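Local coordinates for protein beta-lactamase II (Erythrobacter litoralis, PDB 6V72) that probably hydrolyses beta-lactam antibiotics to substituted beta-amino acids, as a zinc-dependent class B metallo-beta-lactamase, at residues A[178-184]-A[219-225]. Residues are numbered along the deposited sequence; the frame is centred on the assembly and turned at random.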
ATOM      1  N   GLY A 178      -7.372  19.044 -23.206  1.00 20.05           N
ATOM      2  CA  GLY A 178      -6.694  17.759 -23.155  1.00 19.62           C
ATOM      3  C   GLY A 178      -6.109  17.384 -21.812  1.00 18.30           C
ATOM      4  O   GLY A 178      -5.073  16.714 -21.765  1.00 20.21           O
ATOM      5  N   ILE A 179      -6.761  17.774 -20.718  1.00 15.50           N
ATOM      6  CA  ILE A 179      -6.287  17.509 -19.364  1.00 15.87           C
ATOM      7  C   ILE A 179      -7.348  16.699 -18.637  1.00 15.14           C
ATOM      8  O   ILE A 179      -8.535  17.047 -18.669  1.00 17.82           O
ATOM      9  CB  ILE A 179      -5.997  18.810 -18.587  1.00 17.66           C
ATOM     10  CG1 ILE A 179      -4.884  19.624 -19.241  1.00 19.14           C
ATOM     11  CG2 ILE A 179      -5.678  18.510 -17.117  1.00 18.04           C
ATOM     12  CD1 ILE A 179      -4.877  21.079 -18.773  1.00 20.72           C
ATOM     13  N   ALA A 180      -6.929  15.645 -17.960  1.00 14.05           N
ATOM     14  CA  ALA A 180      -7.834  14.926 -17.078  1.00 15.25           C
ATOM     15  C   ALA A 180      -7.131  14.716 -15.751  1.00 14.06           C
ATOM     16  O   ALA A 180      -5.926  14.432 -15.717  1.00 16.31           O
ATOM     17  CB  ALA A 180      -8.266  13.586 -17.655  1.00 16.58           C
ATOM     18  N   PHE A 181      -7.887  14.850 -14.664  1.00 12.74           N
ATOM     19  CA  PHE A 181      -7.353  14.742 -13.311  1.00 12.88           C
ATOM     20  C   PHE A 181      -7.982  13.543 -12.617  1.00 12.96           C
ATOM     21  O   PHE A 181      -9.199  13.518 -12.390  1.00 13.46           O
ATOM     22  CB  PHE A 181      -7.619  16.027 -12.529  1.00 13.19           C
ATOM     23  CG  PHE A 181      -7.078  16.018 -11.116  1.00 12.96           C
ATOM     24  CD1 PHE A 181      -5.721  16.200 -10.873  1.00 15.43           C
ATOM     25  CD2 PHE A 181      -7.937  15.873 -10.029  1.00 15.68           C
ATOM     26  CE1 PHE A 181      -5.229  16.210  -9.577  1.00 15.94           C
ATOM     27  CE2 PHE A 181      -7.444  15.907  -8.736  1.00 14.60           C
ATOM     28  CZ  PHE A 181      -6.105  16.066  -8.509  1.00 14.70           C
ATOM     29  N   GLY A 182      -7.152  12.559 -12.272  1.00 13.11           N
ATOM     30  CA  GLY A 182      -7.626  11.308 -11.729  1.00 13.85           C
ATOM     31  C   GLY A 182      -7.683  11.242 -10.227  1.00 14.26           C
ATOM     32  O   GLY A 182      -8.009  10.188  -9.686  1.00 16.75           O
ATOM     33  N   GLY A 183      -7.389  12.329  -9.522  1.00 14.36           N
ATOM     34  CA  GLY A 183      -7.445  12.277  -8.070  1.00 14.94           C
ATOM     35  C   GLY A 183      -6.521  11.217  -7.487  1.00 16.86           C
ATOM     36  O   GLY A 183      -5.407  11.002  -7.955  1.00 16.85           O
ATOM     37  N   CYS A 184      -6.981  10.546  -6.430  1.00 16.54           N
ATOM     38  CA  CYS A 184      -6.175   9.520  -5.786  1.00 17.90           C
ATOM     39  C   CYS A 184      -6.311   8.161  -6.443  1.00 16.42           C
ATOM     40  O   CYS A 184      -5.630   7.222  -6.022  1.00 20.29           O
ATOM     41  CB  CYS A 184      -6.534   9.387  -4.314  1.00 24.72           C
ATOM     42  SG  CYS A 184      -5.839  10.711  -3.247  1.00 33.08           S
ATOM     43  N   ALA A 219      -7.591  13.019 -23.803  1.00 19.47           N
ATOM     44  CA  ALA A 219      -6.660  13.824 -23.024  1.00 19.05           C
ATOM     45  C   ALA A 219      -5.282  13.172 -22.971  1.00 19.25           C
ATOM     46  O   ALA A 219      -5.144  12.017 -22.569  1.00 20.04           O
ATOM     47  CB  ALA A 219      -7.205  14.010 -21.601  1.00 17.96           C
ATOM     48  N   ARG A 220      -4.250  13.927 -23.349  1.00 21.60           N
ATOM     49  CA  ARG A 220      -2.889  13.417 -23.274  1.00 22.01           C
ATOM     50  C   ARG A 220      -2.136  13.923 -22.054  1.00 20.79           C
ATOM     51  O   ARG A 220      -1.016  13.479 -21.810  1.00 22.80           O
ATOM     52  CB  ARG A 220      -2.111  13.772 -24.547  1.00 30.16           C
ATOM     53  CG  ARG A 220      -2.579  12.987 -25.754  1.00 35.86           C
ATOM     54  CD  ARG A 220      -1.697  13.230 -26.981  1.00 42.03           C
ATOM     55  NE  ARG A 220      -0.481  12.415 -26.993  1.00 48.70           N
ATOM     56  CZ  ARG A 220      -0.427  11.143 -27.399  1.00 52.60           C
ATOM     57  NH1 ARG A 220       0.732  10.493 -27.383  1.00 53.01           N
ATOM     58  NH2 ARG A 220      -1.525  10.518 -27.821  1.00 53.90           N
ATOM     59  N   THR A 221      -2.710  14.827 -21.274  1.00 20.19           N
ATOM     60  CA  THR A 221      -2.100  15.252 -20.023  1.00 18.04           C
ATOM     61  C   THR A 221      -2.946  14.673 -18.895  1.00 15.92           C
ATOM     62  O   THR A 221      -4.101  15.068 -18.719  1.00 16.33           O
ATOM     63  CB  THR A 221      -2.017  16.772 -19.922  1.00 21.30           C
ATOM     64  OG1 THR A 221      -1.134  17.269 -20.936  1.00 26.17           O
ATOM     65  CG2 THR A 221      -1.481  17.186 -18.572  1.00 24.43           C
ATOM     66  N   ILE A 222      -2.378  13.728 -18.155  1.00 14.95           N
ATOM     67  CA  ILE A 222      -3.052  13.107 -17.026  1.00 14.06           C
ATOM     68  C   ILE A 222      -2.392  13.600 -15.746  1.00 14.25           C
ATOM     69  O   ILE A 222      -1.187  13.426 -15.544  1.00 16.76           O
ATOM     70  CB  ILE A 222      -3.022  11.575 -17.109  1.00 14.96           C
ATOM     71  CG1 ILE A 222      -3.577  11.107 -18.455  1.00 16.97           C
ATOM     72  CG2 ILE A 222      -3.802  10.969 -15.909  1.00 17.39           C
ATOM     73  CD1 ILE A 222      -4.998  11.589 -18.750  1.00 16.90           C
ATOM     74  N   ALA A 223      -3.182  14.234 -14.894  1.00 14.83           N
ATOM     75  CA  ALA A 223      -2.755  14.750 -13.608  1.00 14.92           C
ATOM     76  C   ALA A 223      -3.380  13.906 -12.506  1.00 14.91           C
ATOM     77  O   ALA A 223      -4.410  13.268 -12.718  1.00 14.55           O
ATOM     78  CB  ALA A 223      -3.195  16.202 -13.466  1.00 17.66           C
HETATM   79  N   MSE A 224      -2.746  13.899 -11.333  1.00 14.65           N
HETATM   80  CA  MSE A 224      -3.223  13.056 -10.234  1.00 13.67           C
HETATM   81  C   MSE A 224      -2.764  13.573  -8.885  1.00 13.29           C
HETATM   82  O   MSE A 224      -1.965  14.509  -8.833  1.00 14.04           O
HETATM   83  CB  MSE A 224      -2.782  11.599 -10.438  1.00 17.74           C
HETATM   84  CG  MSE A 224      -1.278  11.374 -10.278  1.00 18.34           C
HETATM   85 SE   MSE A 224      -0.636  10.006 -11.510  0.71 21.33          SE
HETATM   86  CE  MSE A 224      -0.451  11.181 -13.073  0.95 22.22           C
ATOM     87  N   SER A 225      -3.267  12.977  -7.793  1.00 16.81           N
ATOM     88  CA  SER A 225      -3.104  13.600  -6.478  1.00 15.12           C
ATOM     89  C   SER A 225      -1.680  13.520  -5.951  1.00 14.39           C
ATOM     90  O   SER A 225      -1.234  14.447  -5.273  1.00 15.73           O
ATOM     91  CB  SER A 225      -4.058  12.984  -5.459  1.00 16.20           C
ATOM     92  OG  SER A 225      -5.398  13.384  -5.727  1.00 17.32           O
TER
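F181 and A223 make the tight spot of this parallel strand pair: CB of A223 meets the F181 ring at its edge, in plane, 3.6 Å from CD1. The chi1 of -179° sets CG opposite the backbone N and carries the ring along 219-225, so that CE1 lies 3.7 Å from the carbonyl carbon of M224 and one face takes the backbone N of G183 near the rim. The backbone bonds beside it are close to linear: A223 N gives a 2.9 Å bond to A180 O, at 174° at the hydrogen, and A223 O accepts from G182 N. On the other face of the sheet, A180 CB touches both I222 CD1 (4.0 Å) and A219 CB. Strands 179-181 and 221-223 are the two ends of a beta-alpha-beta unit that crosses over through helix 205-215, in the smaller sheet of the metallo-beta-lactamase fold. Further along, S225 N bonds to G183 O from well above the carbonyl plane, 52° out of it, and S225 CB touches SG of C184 at 3.6 Å. That cysteine is a zinc ligand in another structure of this protein; here the metal is absent, and SG lies among H96, H165 and H226. The G178 end is looser and nearer solvent: T221 N still bonds to G178 O, but I179 and T221 merely run side by side, CG1 to CB 4.1 Å, while exposed R220 points its CB away from 178-184.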